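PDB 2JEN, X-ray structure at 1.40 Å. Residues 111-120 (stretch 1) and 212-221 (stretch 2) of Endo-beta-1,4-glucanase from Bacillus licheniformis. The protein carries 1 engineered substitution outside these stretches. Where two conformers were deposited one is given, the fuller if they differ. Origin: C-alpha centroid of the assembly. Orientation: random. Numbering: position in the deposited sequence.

Stretch 1 111-120: RLSDQKNINT
Stretch 2 212-221: NLNIRDFTNY

Where a β-strand runs directly into a helix, the polar groups at the junction need partners, and a neighbouring strand can supply them. In this Bacillus licheniformis endoglucanase, strand 118-120 lies antiparallel to strand 212-214 (166° between axes, closest approach 4.7 Å), and a helix follows, with Asn 214 at its N-cap.

Thr 120 and Leu 213 form the hydrogen-bonded pair (CA to CA 5.3 Å): Thr 120 N donates to Leu 213 O at 2.8 Å, nearly linearly at 175°, and Leu 213 N returns a bond to Thr 120 O at 2.9 Å. Asn 119 and Asn 214 make the adjacent non-hydrogen-bonded pair, their CA atoms 4.5 Å apart, with both side chains on the sheet face opposite Thr 120 and Leu 213. The pairing continues one residue past the strand, where Ile 215 N donates to Ile 118 O at 2.9 Å.

Asn 214 is the N-cap residue between strand and helix, with phi/psi -114/112, chi1 t and chi2 -10°. Its OD1 accepts from Arg 216 N at 3.0 Å, capping the helix, and also from Ile 118 N at 3.0 Å; its ND2 donates to Asn 117 OD1 at 2.9 Å. An amide suits this position because it offers acceptor and donor together. Asn 117 (chi1 m, chi2 -56°) sets the same OD1 over one face of the Arg 216 guanidinium, 3.1 Å from Arg 216 CZ, without hydrogen bonding to it. Arg 216, t, t, p with chi4 178°, instead spends NH1 on Gln 115 O, 2.9 Å away near the guanidinium plane.

Gln 115 has phi/psi 57/38 and rotamer m, m; its NE2 bonds weakly to Asn 220 OD1 at 3.4 Å. On the buried side Ile 118 CB meets Ile 215 CB at 3.9 Å, and the Leu 112 methyl CD2 lies 3.6 Å from the hydroxyl Thr 219 OG1, a contact and not a hydrogen bond. Altogether 642 Å² is buried.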

# COMPACT_ATOMS: atom_id res chain seq x y z
N ARG A 111 41.28 -12.73 -12.56
CA ARG A 111 41.97 -12.13 -13.68
C ARG A 111 41.77 -12.97 -14.92
O ARG A 111 41.88 -14.18 -14.89
CB ARG A 111 43.45 -11.96 -13.40
CG ARG A 111 44.01 -10.75 -14.12
CD ARG A 111 45.48 -10.52 -13.92
NE ARG A 111 45.82 -9.11 -14.16
CZ ARG A 111 46.99 -8.56 -13.88
NH1 ARG A 111 47.97 -9.28 -13.33
NH2 ARG A 111 47.17 -7.26 -14.10
N LEU A 112 41.46 -12.35 -16.06
CA LEU A 112 41.19 -13.13 -17.25
C LEU A 112 42.39 -14.04 -17.63
O LEU A 112 42.21 -15.15 -18.11
CB LEU A 112 40.82 -12.23 -18.42
CG LEU A 112 39.44 -11.56 -18.32
CD1 LEU A 112 39.30 -10.63 -19.54
CD2 LEU A 112 38.33 -12.65 -18.27
N SER A 113 43.59 -13.55 -17.40
CA SER A 113 44.79 -14.34 -17.73
C SER A 113 44.97 -15.59 -16.86
O SER A 113 45.75 -16.49 -17.21
CB SER A 113 46.03 -13.46 -17.65
OG SER A 113 46.18 -12.88 -16.38
N ASP A 114 44.23 -15.69 -15.76
CA ASP A 114 44.21 -16.93 -14.97
C ASP A 114 43.32 -17.99 -15.56
O ASP A 114 43.38 -19.14 -15.15
CB ASP A 114 43.89 -16.62 -13.51
CG ASP A 114 45.04 -15.90 -12.83
OD1 ASP A 114 46.21 -16.12 -13.24
OD2 ASP A 114 44.81 -15.14 -11.88
N GLN A 115 42.49 -17.61 -16.54
CA GLN A 115 41.72 -18.53 -17.38
C GLN A 115 40.81 -19.44 -16.56
O GLN A 115 40.58 -20.58 -16.93
CB GLN A 115 42.61 -19.37 -18.33
CG GLN A 115 43.15 -18.58 -19.54
CD GLN A 115 42.08 -18.21 -20.56
OE1 GLN A 115 41.36 -19.06 -21.09
NE2 GLN A 115 41.99 -16.93 -20.85
N LYS A 116 40.20 -18.91 -15.50
CA LYS A 116 39.21 -19.71 -14.76
C LYS A 116 37.91 -19.85 -15.53
O LYS A 116 37.50 -18.95 -16.28
CB LYS A 116 38.95 -19.13 -13.38
CG LYS A 116 40.21 -18.99 -12.59
CD LYS A 116 40.04 -19.21 -11.10
CE LYS A 116 41.34 -19.71 -10.51
NZ LYS A 116 42.52 -19.08 -11.20
N ASN A 117 37.27 -21.00 -15.36
CA ASN A 117 35.92 -21.18 -15.84
C ASN A 117 35.03 -20.37 -14.92
O ASN A 117 35.24 -20.34 -13.73
CB ASN A 117 35.56 -22.65 -15.83
CG ASN A 117 36.41 -23.42 -16.78
OD1 ASN A 117 36.45 -23.08 -17.95
ND2 ASN A 117 37.18 -24.40 -16.27
N ILE A 118 34.05 -19.70 -15.49
CA ILE A 118 33.05 -18.95 -14.71
C ILE A 118 31.70 -19.52 -15.16
O ILE A 118 31.11 -19.09 -16.15
CB ILE A 118 33.14 -17.46 -14.93
CG1 ILE A 118 34.54 -16.94 -14.61
CG2 ILE A 118 32.07 -16.76 -14.07
CD1 ILE A 118 34.73 -15.48 -14.93
N ASN A 119 31.28 -20.59 -14.48
CA ASN A 119 30.14 -21.35 -14.88
C ASN A 119 28.88 -20.80 -14.28
O ASN A 119 28.81 -20.62 -13.07
CB ASN A 119 30.33 -22.80 -14.47
CG ASN A 119 31.51 -23.46 -15.19
OD1 ASN A 119 32.36 -24.07 -14.58
ND2 ASN A 119 31.52 -23.34 -16.47
N THR A 120 27.91 -20.49 -15.12
CA THR A 120 26.63 -20.00 -14.63
C THR A 120 25.47 -20.85 -15.12
O THR A 120 25.47 -21.34 -16.23
CB THR A 120 26.44 -18.56 -15.08
OG1 THR A 120 26.28 -18.52 -16.52
CG2 THR A 120 27.59 -17.67 -14.57
N ASN A 212 23.05 -22.69 -19.46
CA ASN A 212 24.23 -23.08 -18.75
C ASN A 212 25.39 -22.55 -19.57
O ASN A 212 25.63 -23.05 -20.67
CB ASN A 212 24.24 -24.61 -18.69
CG ASN A 212 25.12 -25.12 -17.62
OD1 ASN A 212 26.28 -24.76 -17.53
ND2 ASN A 212 24.56 -25.97 -16.77
N LEU A 213 26.05 -21.52 -19.07
CA LEU A 213 27.08 -20.81 -19.82
C LEU A 213 28.39 -20.76 -19.07
O LEU A 213 28.44 -20.87 -17.85
CB LEU A 213 26.64 -19.38 -20.10
CG LEU A 213 25.32 -19.21 -20.83
CD1 LEU A 213 24.92 -17.74 -20.88
CD2 LEU A 213 25.31 -19.81 -22.24
N ASN A 214 29.49 -20.63 -19.81
CA ASN A 214 30.78 -20.36 -19.23
C ASN A 214 31.20 -18.98 -19.71
O ASN A 214 31.39 -18.75 -20.92
CB ASN A 214 31.81 -21.39 -19.70
CG ASN A 214 33.14 -21.23 -19.04
OD1 ASN A 214 33.44 -20.26 -18.36
ND2 ASN A 214 34.03 -22.21 -19.30
N ILE A 215 31.26 -18.02 -18.79
CA ILE A 215 31.60 -16.63 -19.18
C ILE A 215 32.94 -16.57 -19.91
O ILE A 215 33.16 -15.72 -20.78
CB ILE A 215 31.54 -15.68 -17.97
CG1 ILE A 215 30.17 -15.68 -17.30
CG2 ILE A 215 31.93 -14.26 -18.35
CD1 ILE A 215 29.04 -15.57 -18.24
N ARG A 216 33.83 -17.50 -19.59
CA ARG A 216 35.13 -17.53 -20.25
C ARG A 216 35.01 -17.72 -21.75
O ARG A 216 35.87 -17.26 -22.52
CB ARG A 216 35.99 -18.64 -19.64
CG ARG A 216 37.46 -18.58 -20.08
CD ARG A 216 38.27 -19.71 -19.49
NE ARG A 216 37.96 -20.91 -20.21
CZ ARG A 216 38.52 -22.10 -19.99
NH1 ARG A 216 39.38 -22.27 -19.00
NH2 ARG A 216 38.16 -23.13 -20.71
N ASP A 217 33.98 -18.41 -22.22
CA ASP A 217 33.79 -18.54 -23.67
C ASP A 217 33.56 -17.17 -24.30
O ASP A 217 33.98 -16.92 -25.45
CB ASP A 217 32.57 -19.41 -23.98
CG ASP A 217 32.70 -20.87 -23.53
OD1 ASP A 217 33.82 -21.32 -23.25
OD2 ASP A 217 31.65 -21.56 -23.57
N PHE A 218 32.84 -16.29 -23.61
CA PHE A 218 32.52 -14.97 -24.12
C PHE A 218 33.72 -14.03 -24.01
O PHE A 218 34.03 -13.28 -24.96
CB PHE A 218 31.29 -14.42 -23.37
CG PHE A 218 30.06 -15.21 -23.65
CD1 PHE A 218 29.82 -16.39 -22.96
CD2 PHE A 218 29.15 -14.82 -24.64
CE1 PHE A 218 28.70 -17.17 -23.27
CE2 PHE A 218 28.06 -15.56 -24.92
CZ PHE A 218 27.82 -16.77 -24.21
N THR A 219 34.43 -14.04 -22.89
CA THR A 219 35.62 -13.19 -22.77
C THR A 219 36.73 -13.66 -23.73
O THR A 219 37.45 -12.83 -24.25
CB THR A 219 36.11 -13.11 -21.31
OG1 THR A 219 36.41 -14.43 -20.79
CG2 THR A 219 35.06 -12.44 -20.43
N ASN A 220 36.87 -14.98 -23.94
CA ASN A 220 37.84 -15.46 -24.95
C ASN A 220 37.48 -14.98 -26.35
O ASN A 220 38.37 -14.62 -27.13
CB ASN A 220 37.91 -16.98 -24.95
CG ASN A 220 38.81 -17.52 -23.85
OD1 ASN A 220 39.56 -16.77 -23.19
ND2 ASN A 220 38.76 -18.84 -23.67
N TYR A 221 36.20 -14.96 -26.71
CA TYR A 221 35.80 -14.40 -28.01
C TYR A 221 36.21 -12.95 -28.07
O TYR A 221 36.83 -12.52 -29.04
CB TYR A 221 34.30 -14.60 -28.26
CG TYR A 221 33.70 -13.70 -29.31
CD1 TYR A 221 33.79 -14.03 -30.67
CD2 TYR A 221 33.05 -12.51 -28.99
CE1 TYR A 221 33.17 -13.23 -31.64
CE2 TYR A 221 32.45 -11.74 -29.92
CZ TYR A 221 32.53 -12.08 -31.25
OH TYR A 221 31.92 -11.26 -32.15